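PDB 3OH8: nucleoside-diphosphate sugar epimerase (SulA family) from Corynebacterium glutamicum, which is probably a nucleoside-diphosphate sugar epimerase that binds a dinucleotide cofactor in a Rossmann-type domain. Local coordinates for residues S146-R156 against H172-K183; P361-P369 against Q413-E421. All coordinates share one frame; numbering follows the deposited sequence.

Contact 1: residues S146-R156 against H172-K183; sequences SPLTVAITGSR and HEVIQLVRKEPK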
ATOM      1  N   SER A 146      -5.554  13.299  16.100  1.00 27.19           N
ATOM      2  CA  SER A 146      -5.289  14.569  15.429  1.00 29.74           C
ATOM      3  C   SER A 146      -4.288  14.365  14.307  1.00 25.40           C
ATOM      4  O   SER A 146      -3.335  13.590  14.445  1.00 24.06           O
ATOM      5  CB  SER A 146      -4.743  15.615  16.403  1.00 28.97           C
ATOM      6  OG  SER A 146      -5.756  16.079  17.268  1.00 35.07           O
ATOM      7  N   PRO A 147      -4.484  15.083  13.202  1.00 25.62           N
ATOM      8  CA  PRO A 147      -3.594  14.970  12.038  1.00 21.95           C
ATOM      9  C   PRO A 147      -2.160  15.346  12.392  1.00 21.27           C
ATOM     10  O   PRO A 147      -1.932  16.300  13.136  1.00 16.25           O
ATOM     11  CB  PRO A 147      -4.175  15.990  11.054  1.00 21.60           C
ATOM     12  CG  PRO A 147      -5.626  16.147  11.480  1.00 24.98           C
ATOM     13  CD  PRO A 147      -5.594  16.031  12.974  1.00 23.38           C
ATOM     14  N   LEU A 148      -1.206  14.590  11.865  1.00 16.31           N
ATOM     15  CA  LEU A 148       0.200  14.913  12.027  1.00 16.53           C
ATOM     16  C   LEU A 148       0.739  15.385  10.698  1.00 19.60           C
ATOM     17  O   LEU A 148       0.138  15.128   9.660  1.00 16.71           O
ATOM     18  CB  LEU A 148       0.984  13.673  12.471  1.00 19.03           C
ATOM     19  CG  LEU A 148       0.634  13.147  13.861  1.00 21.13           C
ATOM     20  CD1 LEU A 148       1.215  11.754  14.052  1.00 24.89           C
ATOM     21  CD2 LEU A 148       1.139  14.119  14.930  1.00 19.28           C
ATOM     22  N   THR A 149       1.872  16.073  10.739  1.00 19.77           N
ATOM     23  CA  THR A 149       2.612  16.373   9.525  1.00 17.37           C
ATOM     24  C   THR A 149       3.844  15.480   9.496  1.00 15.36           C
ATOM     25  O   THR A 149       4.637  15.465  10.437  1.00 15.06           O
ATOM     26  CB  THR A 149       3.037  17.850   9.455  1.00 19.50           C
ATOM     27  OG1 THR A 149       1.876  18.679   9.578  1.00 22.65           O
ATOM     28  CG2 THR A 149       3.727  18.149   8.123  1.00 17.31           C
ATOM     29  N   VAL A 150       3.998  14.758   8.395  1.00 15.68           N
ATOM     30  CA  VAL A 150       4.996  13.712   8.272  1.00 15.68           C
ATOM     31  C   VAL A 150       5.909  14.030   7.091  1.00 19.51           C
ATOM     32  O   VAL A 150       5.457  14.078   5.942  1.00 17.15           O
ATOM     33  CB  VAL A 150       4.290  12.346   8.030  1.00 15.53           C
ATOM     34  CG1 VAL A 150       5.286  11.219   8.041  1.00 12.81           C
ATOM     35  CG2 VAL A 150       3.223  12.099   9.082  1.00 14.87           C
ATOM     36  N   ALA A 151       7.183  14.286   7.372  1.00 15.39           N
ATOM     37  CA  ALA A 151       8.158  14.450   6.302  1.00 17.12           C
ATOM     38  C   ALA A 151       8.583  13.062   5.859  1.00 17.52           C
ATOM     39  O   ALA A 151       8.820  12.191   6.698  1.00 17.43           O
ATOM     40  CB  ALA A 151       9.374  15.251   6.790  1.00 16.62           C
ATOM     41  N   ILE A 152       8.676  12.848   4.548  1.00 14.40           N
ATOM     42  CA  ILE A 152       9.020  11.535   4.014  1.00 15.19           C
ATOM     43  C   ILE A 152      10.044  11.612   2.891  1.00 16.75           C
ATOM     44  O   ILE A 152       9.851  12.349   1.937  1.00 14.53           O
ATOM     45  CB  ILE A 152       7.763  10.825   3.468  1.00 16.43           C
ATOM     46  CG1 ILE A 152       6.669  10.755   4.536  1.00 17.75           C
ATOM     47  CG2 ILE A 152       8.096   9.425   2.998  1.00 12.28           C
ATOM     48  CD1 ILE A 152       5.484   9.861   4.138  1.00 22.74           C
ATOM     49  N   THR A 153      11.137  10.860   3.017  1.00 17.24           N
ATOM     50  CA  THR A 153      12.041  10.641   1.897  1.00 16.22           C
ATOM     51  C   THR A 153      11.642   9.337   1.231  1.00 12.21           C
ATOM     52  O   THR A 153      11.048   8.468   1.860  1.00 12.31           O
ATOM     53  CB  THR A 153      13.539  10.501   2.333  1.00 16.68           C
ATOM     54  OG1 THR A 153      13.722   9.275   3.043  1.00 18.04           O
ATOM     55  CG2 THR A 153      13.982  11.676   3.229  1.00 15.77           C
ATOM     56  N   GLY A 154      11.987   9.185  -0.040  1.00 14.14           N
ATOM     57  CA  GLY A 154      11.606   7.999  -0.779  1.00 18.87           C
ATOM     58  C   GLY A 154      10.112   7.976  -1.058  1.00 17.09           C
ATOM     59  O   GLY A 154       9.541   6.915  -1.293  1.00 19.50           O
ATOM     60  N   SER A 155       9.478   9.145  -1.044  1.00 12.67           N
ATOM     61  CA  SER A 155       8.015   9.208  -1.171  1.00 16.70           C
ATOM     62  C   SER A 155       7.537   8.837  -2.576  1.00 19.66           C
ATOM     63  O   SER A 155       6.346   8.641  -2.807  1.00 18.88           O
ATOM     64  CB  SER A 155       7.509  10.605  -0.802  1.00 15.88           C
ATOM     65  OG  SER A 155       7.907  11.566  -1.777  1.00 17.76           O
ATOM     66  N   ARG A 156       8.457   8.757  -3.527  1.00 18.09           N
ATOM     67  CA  ARG A 156       8.075   8.407  -4.897  1.00 19.71           C
ATOM     68  C   ARG A 156       8.314   6.941  -5.239  1.00 21.71           C
ATOM     69  O   ARG A 156       7.872   6.464  -6.289  1.00 21.14           O
ATOM     70  CB  ARG A 156       8.817   9.292  -5.886  1.00 20.04           C
ATOM     71  CG  ARG A 156       8.395  10.744  -5.794  1.00 24.86           C
ATOM     72  CD  ARG A 156       9.280  11.638  -6.648  1.00 23.84           C
ATOM     73  NE  ARG A 156       8.756  12.998  -6.669  1.00 23.58           N
ATOM     74  CZ  ARG A 156       9.380  14.030  -7.221  1.00 25.68           C
ATOM     75  NH1 ARG A 156      10.561  13.849  -7.800  1.00 21.38           N
ATOM     76  NH2 ARG A 156       8.820  15.238  -7.190  1.00 24.94           N
ATOM     77  N   HIS A 172      -3.772  12.998   7.435  1.00 16.34           N
ATOM     78  CA  HIS A 172      -2.487  13.570   7.815  1.00 17.46           C
ATOM     79  C   HIS A 172      -1.862  14.339   6.671  1.00 19.01           C
ATOM     80  O   HIS A 172      -2.221  14.137   5.515  1.00 21.55           O
ATOM     81  CB  HIS A 172      -1.528  12.477   8.282  1.00 14.52           C
ATOM     82  CG  HIS A 172      -2.057  11.675   9.424  1.00 19.44           C
ATOM     83  ND1 HIS A 172      -2.055  12.146  10.719  1.00 19.00           N
ATOM     84  CD2 HIS A 172      -2.619  10.444   9.465  1.00 18.76           C
ATOM     85  CE1 HIS A 172      -2.585  11.233  11.515  1.00 22.18           C
ATOM     86  NE2 HIS A 172      -2.935  10.192  10.780  1.00 21.04           N
ATOM     87  N   GLU A 173      -0.916  15.216   6.995  1.00 19.70           N
ATOM     88  CA  GLU A 173      -0.219  15.980   5.962  1.00 22.04           C
ATOM     89  C   GLU A 173       1.149  15.368   5.710  1.00 16.97           C
ATOM     90  O   GLU A 173       1.850  15.010   6.652  1.00 22.15           O
ATOM     91  CB  GLU A 173      -0.045  17.437   6.381  1.00 29.92           C
ATOM     92  CG  GLU A 173      -1.352  18.172   6.624  1.00 48.54           C
ATOM     93  CD  GLU A 173      -2.140  18.394   5.345  1.00 56.43           C
ATOM     94  OE1 GLU A 173      -1.526  18.816   4.338  1.00 60.12           O
ATOM     95  OE2 GLU A 173      -3.369  18.152   5.350  1.00 54.01           O
ATOM     96  N   VAL A 174       1.513  15.249   4.442  1.00 13.39           N
ATOM     97  CA  VAL A 174       2.816  14.717   4.065  1.00 13.95           C
ATOM     98  C   VAL A 174       3.666  15.817   3.438  1.00 21.74           C
ATOM     99  O   VAL A 174       3.210  16.522   2.540  1.00 22.12           O
ATOM    100  CB  VAL A 174       2.684  13.545   3.065  1.00 16.77           C
ATOM    101  CG1 VAL A 174       4.063  13.068   2.600  1.00 10.35           C
ATOM    102  CG2 VAL A 174       1.930  12.400   3.703  1.00 18.40           C
ATOM    103  N   ILE A 175       4.883  15.986   3.940  1.00 20.11           N
ATOM    104  CA  ILE A 175       5.859  16.824   3.267  1.00 21.13           C
ATOM    105  C   ILE A 175       6.851  15.914   2.564  1.00 23.65           C
ATOM    106  O   ILE A 175       7.645  15.233   3.207  1.00 19.20           O
ATOM    107  CB  ILE A 175       6.626  17.727   4.234  1.00 17.97           C
ATOM    108  CG1 ILE A 175       5.658  18.615   5.022  1.00 19.88           C
ATOM    109  CG2 ILE A 175       7.618  18.579   3.452  1.00 19.01           C
ATOM    110  CD1 ILE A 175       6.328  19.373   6.170  1.00 20.41           C
ATOM    111  N   GLN A 176       6.794  15.894   1.239  1.00 15.12           N
ATOM    112  CA  GLN A 176       7.654  15.013   0.476  1.00 19.80           C
ATOM    113  C   GLN A 176       9.029  15.648   0.298  1.00 19.46           C
ATOM    114  O   GLN A 176       9.147  16.776  -0.214  1.00 17.15           O
ATOM    115  CB  GLN A 176       7.017  14.679  -0.873  1.00 22.37           C
ATOM    116  CG  GLN A 176       5.734  13.861  -0.752  1.00 22.43           C
ATOM    117  CD  GLN A 176       5.033  13.656  -2.081  1.00 22.74           C
ATOM    118  OE1 GLN A 176       3.905  14.113  -2.273  1.00 23.85           O
ATOM    119  NE2 GLN A 176       5.693  12.965  -3.005  1.00 23.18           N
ATOM    120  N   LEU A 177      10.057  14.942   0.763  1.00 15.75           N
ATOM    121  CA  LEU A 177      11.440  15.390   0.584  1.00 16.08           C
ATOM    122  C   LEU A 177      11.992  14.698  -0.642  1.00 19.07           C
ATOM    123  O   LEU A 177      12.251  13.501  -0.610  1.00 16.84           O
ATOM    124  CB  LEU A 177      12.293  15.047   1.816  1.00 17.29           C
ATOM    125  CG  LEU A 177      11.622  15.434   3.146  1.00 19.95           C
ATOM    126  CD1 LEU A 177      12.444  15.022   4.379  1.00 16.22           C
ATOM    127  CD2 LEU A 177      11.292  16.927   3.182  1.00 15.37           C
ATOM    128  N   VAL A 178      12.159  15.442  -1.732  1.00 15.82           N
ATOM    129  CA  VAL A 178      12.472  14.806  -3.011  1.00 16.35           C
ATOM    130  C   VAL A 178      13.848  15.160  -3.552  1.00 15.84           C
ATOM    131  O   VAL A 178      14.401  16.225  -3.263  1.00 17.63           O
ATOM    132  CB  VAL A 178      11.385  15.112  -4.079  1.00 18.35           C
ATOM    133  CG1 VAL A 178      10.024  14.617  -3.591  1.00 19.73           C
ATOM    134  CG2 VAL A 178      11.336  16.606  -4.365  1.00 15.62           C
ATOM    135  N   ARG A 179      14.404  14.259  -4.346  1.00 17.17           N
ATOM    136  CA  ARG A 179      15.773  14.452  -4.806  1.00 22.21           C
ATOM    137  C   ARG A 179      15.865  15.229  -6.112  1.00 21.54           C
ATOM    138  O   ARG A 179      16.946  15.644  -6.515  1.00 21.01           O
ATOM    139  CB  ARG A 179      16.498  13.116  -4.884  1.00 26.64           C
ATOM    140  CG  ARG A 179      16.635  12.463  -3.516  1.00 30.81           C
ATOM    141  CD  ARG A 179      17.411  11.183  -3.583  1.00 39.90           C
ATOM    142  NE  ARG A 179      16.979  10.355  -4.700  1.00 50.25           N
ATOM    143  CZ  ARG A 179      17.814   9.706  -5.504  1.00 60.50           C
ATOM    144  NH1 ARG A 179      19.124   9.793  -5.305  1.00 61.25           N
ATOM    145  NH2 ARG A 179      17.342   8.976  -6.508  1.00 65.72           N
ATOM    146  N   LYS A 180      14.733  15.447  -6.767  1.00 18.96           N
ATOM    147  CA  LYS A 180      14.727  16.238  -7.998  1.00 24.46           C
ATOM    148  C   LYS A 180      13.308  16.640  -8.349  1.00 19.90           C
ATOM    149  O   LYS A 180      12.347  16.100  -7.800  1.00 21.07           O
ATOM    150  CB  LYS A 180      15.346  15.450  -9.158  1.00 27.47           C
ATOM    151  CG  LYS A 180      14.550  14.214  -9.563  1.00 35.67           C
ATOM    152  CD  LYS A 180      15.237  13.440 -10.678  1.00 41.02           C
ATOM    153  CE  LYS A 180      14.431  12.211 -11.077  1.00 44.00           C
ATOM    154  NZ  LYS A 180      14.923  11.607 -12.355  1.00 43.28           N
ATOM    155  N   GLU A 181      13.180  17.615  -9.242  1.00 23.29           N
ATOM    156  CA  GLU A 181      11.876  18.007  -9.755  1.00 24.45           C
ATOM    157  C   GLU A 181      10.844  18.159  -8.646  1.00 23.76           C
ATOM    158  O   GLU A 181       9.786  17.540  -8.697  1.00 27.93           O
ATOM    159  CB  GLU A 181      11.405  16.970 -10.779  1.00 24.23           C
ATOM    160  CG  GLU A 181      12.458  16.725 -11.865  1.00 32.00           C
ATOM    161  CD  GLU A 181      12.070  15.638 -12.844  1.00 44.35           C
ATOM    162  OE1 GLU A 181      12.195  15.873 -14.064  1.00 52.32           O
ATOM    163  OE2 GLU A 181      11.638  14.556 -12.396  1.00 44.70           O
ATOM    164  N   PRO A 182      11.150  18.981  -7.629  1.00 21.09           N
ATOM    165  CA  PRO A 182      10.164  19.185  -6.558  1.00 19.89           C
ATOM    166  C   PRO A 182       8.930  19.948  -7.038  1.00 25.31           C
ATOM    167  O   PRO A 182       9.052  20.940  -7.757  1.00 25.43           O
ATOM    168  CB  PRO A 182      10.927  20.043  -5.543  1.00 23.88           C
ATOM    169  CG  PRO A 182      11.999  20.727  -6.357  1.00 23.59           C
ATOM    170  CD  PRO A 182      12.413  19.692  -7.357  1.00 20.08           C
ATOM    171  N   LYS A 183       7.753  19.487  -6.647  1.00 22.61           N
ATOM    172  CA  LYS A 183       6.524  20.203  -6.947  1.00 29.48           C
ATOM    173  C   LYS A 183       6.192  21.153  -5.790  1.00 27.95           C
ATOM    174  O   LYS A 183       6.754  21.029  -4.699  1.00 24.67           O
ATOM    175  CB  LYS A 183       5.399  19.205  -7.199  1.00 36.07           C
ATOM    176  CG  LYS A 183       5.721  18.226  -8.323  1.00 45.39           C
ATOM    177  CD  LYS A 183       4.623  17.192  -8.503  1.00 55.88           C
ATOM    178  CE  LYS A 183       4.970  16.208  -9.616  1.00 61.41           C
ATOM    179  NZ  LYS A 183       3.866  15.232  -9.866  1.00 63.27           N
TER
HETATM  180  O   HOH W   1      13.699  10.772  -1.606  1.00 23.58           O
HETATM  181  O   HOH W   2      10.546  11.729  -1.473  1.00 25.32           O

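Contact 2: residues P361-P369 against Q413-E421; sequences PINAVAPNP and QRTAPAALE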
ATOM      1  N   PRO A 361      14.115  -1.745  16.901  1.00 16.99           N
ATOM      2  CA  PRO A 361      13.925  -2.561  15.695  1.00 16.84           C
ATOM      3  C   PRO A 361      12.531  -3.198  15.625  1.00 21.26           C
ATOM      4  O   PRO A 361      12.027  -3.678  16.634  1.00 18.01           O
ATOM      5  CB  PRO A 361      14.982  -3.660  15.847  1.00 16.82           C
ATOM      6  CG  PRO A 361      15.185  -3.778  17.347  1.00 17.11           C
ATOM      7  CD  PRO A 361      15.061  -2.359  17.855  1.00 18.73           C
ATOM      8  N   ILE A 362      11.913  -3.181  14.446  1.00 15.87           N
ATOM      9  CA  ILE A 362      10.654  -3.876  14.234  1.00 14.14           C
ATOM     10  C   ILE A 362      10.792  -4.766  13.003  1.00 16.72           C
ATOM     11  O   ILE A 362      11.131  -4.275  11.933  1.00 17.59           O
ATOM     12  CB  ILE A 362       9.526  -2.878  13.967  1.00 17.40           C
ATOM     13  CG1 ILE A 362       9.374  -1.908  15.147  1.00 16.60           C
ATOM     14  CG2 ILE A 362       8.244  -3.616  13.711  1.00 16.02           C
ATOM     15  CD1 ILE A 362       8.904  -2.584  16.452  1.00 18.11           C
ATOM     16  N   ASN A 363      10.582  -6.075  13.146  1.00 16.00           N
ATOM     17  CA  ASN A 363      10.572  -6.942  11.970  1.00 17.13           C
ATOM     18  C   ASN A 363       9.269  -6.720  11.203  1.00 16.66           C
ATOM     19  O   ASN A 363       8.194  -7.102  11.674  1.00 17.61           O
ATOM     20  CB  ASN A 363      10.709  -8.421  12.350  1.00 13.27           C
ATOM     21  CG  ASN A 363      12.120  -8.793  12.818  1.00 17.85           C
ATOM     22  OD1 ASN A 363      12.336  -9.875  13.378  1.00 19.85           O
ATOM     23  ND2 ASN A 363      13.079  -7.917  12.577  1.00 10.99           N
ATOM     24  N   ALA A 364       9.349  -6.084  10.038  1.00 17.07           N
ATOM     25  CA  ALA A 364       8.145  -5.887   9.229  1.00 15.33           C
ATOM     26  C   ALA A 364       8.068  -7.013   8.220  1.00 14.87           C
ATOM     27  O   ALA A 364       8.506  -6.873   7.082  1.00 14.14           O
ATOM     28  CB  ALA A 364       8.165  -4.538   8.534  1.00 12.25           C
ATOM     29  N   VAL A 365       7.545  -8.144   8.676  1.00 12.99           N
ATOM     30  CA  VAL A 365       7.433  -9.355   7.884  1.00 14.89           C
ATOM     31  C   VAL A 365       6.105  -9.982   8.263  1.00 15.00           C
ATOM     32  O   VAL A 365       5.630  -9.804   9.378  1.00 16.03           O
ATOM     33  CB  VAL A 365       8.567 -10.364   8.227  1.00 20.34           C
ATOM     34  CG1 VAL A 365       9.951  -9.733   7.982  1.00 13.04           C
ATOM     35  CG2 VAL A 365       8.433 -10.851   9.678  1.00 13.28           C
ATOM     36  N   ALA A 366       5.490 -10.700   7.334  1.00 15.17           N
ATOM     37  CA  ALA A 366       4.285 -11.448   7.666  1.00 15.51           C
ATOM     38  C   ALA A 366       4.630 -12.521   8.696  1.00 18.52           C
ATOM     39  O   ALA A 366       5.768 -12.970   8.759  1.00 20.36           O
ATOM     40  CB  ALA A 366       3.679 -12.074   6.401  1.00 21.17           C
ATOM     41  N   PRO A 367       3.648 -12.913   9.525  1.00 20.01           N
ATOM     42  CA  PRO A 367       3.821 -13.956  10.544  1.00 25.30           C
ATOM     43  C   PRO A 367       4.335 -15.281   9.961  1.00 30.02           C
ATOM     44  O   PRO A 367       4.928 -16.058  10.702  1.00 30.41           O
ATOM     45  CB  PRO A 367       2.403 -14.165  11.085  1.00 26.10           C
ATOM     46  CG  PRO A 367       1.671 -12.894  10.798  1.00 23.22           C
ATOM     47  CD  PRO A 367       2.306 -12.290   9.567  1.00 18.91           C
ATOM     48  N   ASN A 368       4.119 -15.524   8.668  1.00 26.61           N
ATOM     49  CA  ASN A 368       4.402 -16.835   8.073  1.00 26.81           C
ATOM     50  C   ASN A 368       5.395 -16.844   6.906  1.00 24.71           C
ATOM     51  O   ASN A 368       4.985 -16.873   5.741  1.00 23.58           O
ATOM     52  CB  ASN A 368       3.090 -17.497   7.614  1.00 30.07           C
ATOM     53  CG  ASN A 368       2.163 -17.810   8.770  1.00 32.67           C
ATOM     54  OD1 ASN A 368       2.523 -18.542   9.696  1.00 32.19           O
ATOM     55  ND2 ASN A 368       0.972 -17.242   8.736  1.00 32.63           N
ATOM     56  N   PRO A 369       6.706 -16.848   7.208  1.00 22.39           N
ATOM     57  CA  PRO A 369       7.678 -17.021   6.120  1.00 22.44           C
ATOM     58  C   PRO A 369       7.512 -18.404   5.474  1.00 22.01           C
ATOM     59  O   PRO A 369       7.040 -19.318   6.143  1.00 25.20           O
ATOM     60  CB  PRO A 369       9.031 -16.886   6.825  1.00 22.73           C
ATOM     61  CG  PRO A 369       8.754 -17.183   8.275  1.00 22.80           C
ATOM     62  CD  PRO A 369       7.341 -16.740   8.531  1.00 21.35           C
ATOM     63  N   GLN A 413      16.003 -16.400   5.488  1.00 20.03           N
ATOM     64  CA  GLN A 413      15.755 -15.635   6.697  1.00 17.11           C
ATOM     65  C   GLN A 413      14.390 -16.029   7.235  1.00 19.47           C
ATOM     66  O   GLN A 413      13.358 -15.697   6.640  1.00 23.54           O
ATOM     67  CB  GLN A 413      15.846 -14.130   6.403  1.00 18.74           C
ATOM     68  CG  GLN A 413      17.259 -13.684   6.008  1.00 22.11           C
ATOM     69  CD  GLN A 413      17.293 -12.673   4.868  1.00 24.43           C
ATOM     70  OE1 GLN A 413      18.243 -11.895   4.744  1.00 26.24           O
ATOM     71  NE2 GLN A 413      16.266 -12.685   4.029  1.00 18.38           N
ATOM     72  N   ARG A 414      14.397 -16.778   8.336  1.00 15.91           N
ATOM     73  CA  ARG A 414      13.166 -17.260   8.935  1.00 17.49           C
ATOM     74  C   ARG A 414      12.688 -16.253   9.974  1.00 26.16           C
ATOM     75  O   ARG A 414      12.665 -16.545  11.173  1.00 22.19           O
ATOM     76  CB  ARG A 414      13.373 -18.641   9.555  1.00 18.35           C
ATOM     77  CG  ARG A 414      12.085 -19.347   9.970  1.00 24.99           C
ATOM     78  CD  ARG A 414      12.385 -20.682  10.649  1.00 29.15           C
ATOM     79  NE  ARG A 414      11.163 -21.414  10.959  1.00 28.78           N
ATOM     80  CZ  ARG A 414      11.130 -22.613  11.534  1.00 31.48           C
ATOM     81  NH1 ARG A 414      12.261 -23.227  11.865  1.00 25.95           N
ATOM     82  NH2 ARG A 414       9.958 -23.194  11.778  1.00 30.97           N
ATOM     83  N   THR A 415      12.298 -15.069   9.499  1.00 19.44           N
ATOM     84  CA  THR A 415      11.995 -13.955  10.381  1.00 20.23           C
ATOM     85  C   THR A 415      10.591 -14.071  10.996  1.00 23.08           C
ATOM     86  O   THR A 415       9.639 -14.525  10.348  1.00 25.15           O
ATOM     87  CB  THR A 415      12.133 -12.605   9.639  1.00 24.60           C
ATOM     88  OG1 THR A 415      13.227 -12.660   8.708  1.00 21.57           O
ATOM     89  CG2 THR A 415      12.388 -11.483  10.629  1.00 29.54           C
ATOM     90  N   ALA A 416      10.474 -13.673  12.256  1.00 23.57           N
ATOM     91  CA  ALA A 416       9.170 -13.546  12.908  1.00 20.85           C
ATOM     92  C   ALA A 416       8.939 -12.089  13.324  1.00 14.68           C
ATOM     93  O   ALA A 416       9.864 -11.417  13.795  1.00 17.64           O
ATOM     94  CB  ALA A 416       9.067 -14.484  14.128  1.00 22.96           C
ATOM     95  N   PRO A 417       7.711 -11.593  13.116  1.00 16.52           N
ATOM     96  CA  PRO A 417       7.329 -10.258  13.593  1.00 21.19           C
ATOM     97  C   PRO A 417       6.967 -10.317  15.076  1.00 20.19           C
ATOM     98  O   PRO A 417       5.831 -10.044  15.465  1.00 18.94           O
ATOM     99  CB  PRO A 417       6.112  -9.917  12.732  1.00 16.55           C
ATOM    100  CG  PRO A 417       5.474 -11.274  12.445  1.00 18.83           C
ATOM    101  CD  PRO A 417       6.610 -12.285  12.417  1.00 14.05           C
ATOM    102  N   ALA A 418       7.939 -10.687  15.901  1.00 17.87           N
ATOM    103  CA  ALA A 418       7.674 -10.937  17.319  1.00 20.10           C
ATOM    104  C   ALA A 418       7.176  -9.694  18.052  1.00 18.64           C
ATOM    105  O   ALA A 418       6.235  -9.763  18.849  1.00 19.12           O
ATOM    106  CB  ALA A 418       8.928 -11.494  18.009  1.00 17.04           C
ATOM    107  N   ALA A 419       7.812  -8.560  17.780  1.00 13.24           N
ATOM    108  CA  ALA A 419       7.468  -7.319  18.448  1.00 14.70           C
ATOM    109  C   ALA A 419       6.024  -6.900  18.122  1.00 18.88           C
ATOM    110  O   ALA A 419       5.281  -6.437  18.995  1.00 19.80           O
ATOM    111  CB  ALA A 419       8.453  -6.235  18.056  1.00 19.52           C
ATOM    112  N   LEU A 420       5.621  -7.069  16.865  1.00 18.24           N
ATOM    113  CA  LEU A 420       4.260  -6.720  16.464  1.00 22.44           C
ATOM    114  C   LEU A 420       3.227  -7.684  17.063  1.00 23.12           C
ATOM    115  O   LEU A 420       2.170  -7.266  17.542  1.00 20.17           O
ATOM    116  CB  LEU A 420       4.146  -6.680  14.939  1.00 21.27           C
ATOM    117  CG  LEU A 420       4.885  -5.489  14.316  1.00 21.89           C
ATOM    118  CD1 LEU A 420       4.959  -5.612  12.809  1.00 12.30           C
ATOM    119  CD2 LEU A 420       4.213  -4.180  14.740  1.00 18.92           C
ATOM    120  N   GLU A 421       3.538  -8.977  17.033  1.00 19.56           N
ATOM    121  CA  GLU A 421       2.646  -9.975  17.616  1.00 23.25           C
ATOM    122  C   GLU A 421       2.464  -9.709  19.111  1.00 27.90           C
ATOM    123  O   GLU A 421       1.370  -9.887  19.644  1.00 27.63           O
ATOM    124  CB  GLU A 421       3.164 -11.390  17.367  1.00 20.57           C
ATOM    125  CG  GLU A 421       3.039 -11.837  15.912  1.00 26.18           C
ATOM    126  CD  GLU A 421       3.846 -13.087  15.604  1.00 36.57           C
ATOM    127  OE1 GLU A 421       4.874 -13.325  16.277  1.00 40.70           O
ATOM    128  OE2 GLU A 421       3.460 -13.822  14.673  1.00 36.02           O
TER
HETATM  129  O   HOH W   3       7.594  -7.269  14.662  1.00 14.98           O

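Contact 1: residues S146-R156 against H172-K183
Arg156 reaches across to the loop that follows strand 173-178 and grips two of its carbonyls. Arg156 NH1 donates to Lys180 O at 2.9 Å, tilted out of the guanidinium plane. Arg156 NH2 donates to Glu181 O at 2.9 Å, close to that plane and fairly straight at 165°. The chain is extended from CG to NE, with chi2 and chi3 both near 173°, which carries the group that far. Val178 lies over one guanidinium face, offset toward the rim, and its CG1 is 3.7 Å from Arg156 NE.

At the other end the His172 ring meets the backbone edge-on. Leu148 N donates to His172 ND1 at 2.8 Å, almost exactly in the ring plane and at 168°. Between these ends strands 149-153 and 173-178 run parallel, joined by backbone bonds from Glu173 N to Leu148 O through to Leu177 N to Ile152 O.

Thr149, Ala151, Ile175 and Leu177 point to one face of the sheet. Thr149 CG2 presses tightly on Ile175 CD1 at 3.5 Å, and Ala151 CB touches Leu177 CD1 at 3.9 Å. On the other face the end of Ile152 crosses Val174 obliquely, Ile152 CD1 to Val174 CG1 at 3.8 Å. Helix 158-169 covers this face through Leu167, which touches both residues. Past the strand end, two waters link Leu177 O to the backbone N atoms of Gly154 and Ser155.

The strands and helix 158-169 form a beta-alpha-beta unit, consistent with the start of a Rossmann fold. The bond at ND1 implies that this nitrogen carries no proton, so a neutral His172 would carry it on NE2. Within these two segments carbonyls, not a carboxylate, hold the guanidinium: Glu181 OE2 stays 4.8 Å from Arg156 NH1.

Contact 2: residues P361-P369 against Q413-E421
Pro417 is the bump at the middle of this contact, set against Val365 and Pro367. Its ring atoms CB, CG and CD all touch the 361-369 segment. Pro417 CD meets Val365 CG2 at 3.6 Å, and Pro417 CG sits 3.7 Å from Pro367 CA. Pro417 CB and CG also close on Val365 O. That carbonyl is buried here and has no polar partner in the model, so it faces ring carbons. The two Val365 methyls take different main partners: CG2 packs on Pro417, while Val365 CG1 meets Thr415 CB at 4.0 Å. With chi1 at -59°, CG2 stands between the backbone N and the carbonyl carbon, and there it meets the proline ring.

Thr415 fits between Val365 and Asn363. Its methyl CG2 points to the Asn363 side chain, while OG1 bonds to Ser338 OG on strand 336-341. On the far side of Thr415 the Pro369 ring presses its CG against Thr415 O at 3.5 Å.

Beyond Pro417 the helix begins, with Pro417 at its N-cap position. Its first turn packs on Ile362, whose two branches take different partners. Ile362 CD1 touches Ala419 CB at 4.0 Å. Ile362 CG2 lies 3.9 Å from Leu420 CG, the two side chains crossing at about a right angle. Leu420 CD1 also reaches over to Asn363 O. The same carbonyl accepts from a water that takes the N-H of Leu420, so the helix is tied to the strand through water. Glu269 joins both sides as well, accepting from Asn363 N and Ala419 N.

Strand 360-364 is paired with strand 298-308 in the large mixed sheet. The arrangement is thus a helix with proline at its N-cap, from the DUF1731 family region, packed against a strand of the Rossmann-type sheet and the loop after it.

Contact 1 comes first along the chain and is closed before contact 2 opens. Their centres lie about 27 Å apart and their nearest atoms about 15 Å apart, so they do not touch. Both reach the same mixed sheet. Contact 1 joins strands 149-153 and 173-178, and contact 2 reaches the sheet through strand 360-364. In the pairing order strands 204-207, 248-254 and 298-308 lie between strand 149-153 and strand 360-364. Contact 1 is local, linking parts of one beta-alpha-beta unit. Contact 2 joins segments whose closest ends are 44 residues apart. It packs part of the DUF1731 family region on strand 360-364 and the loop after it.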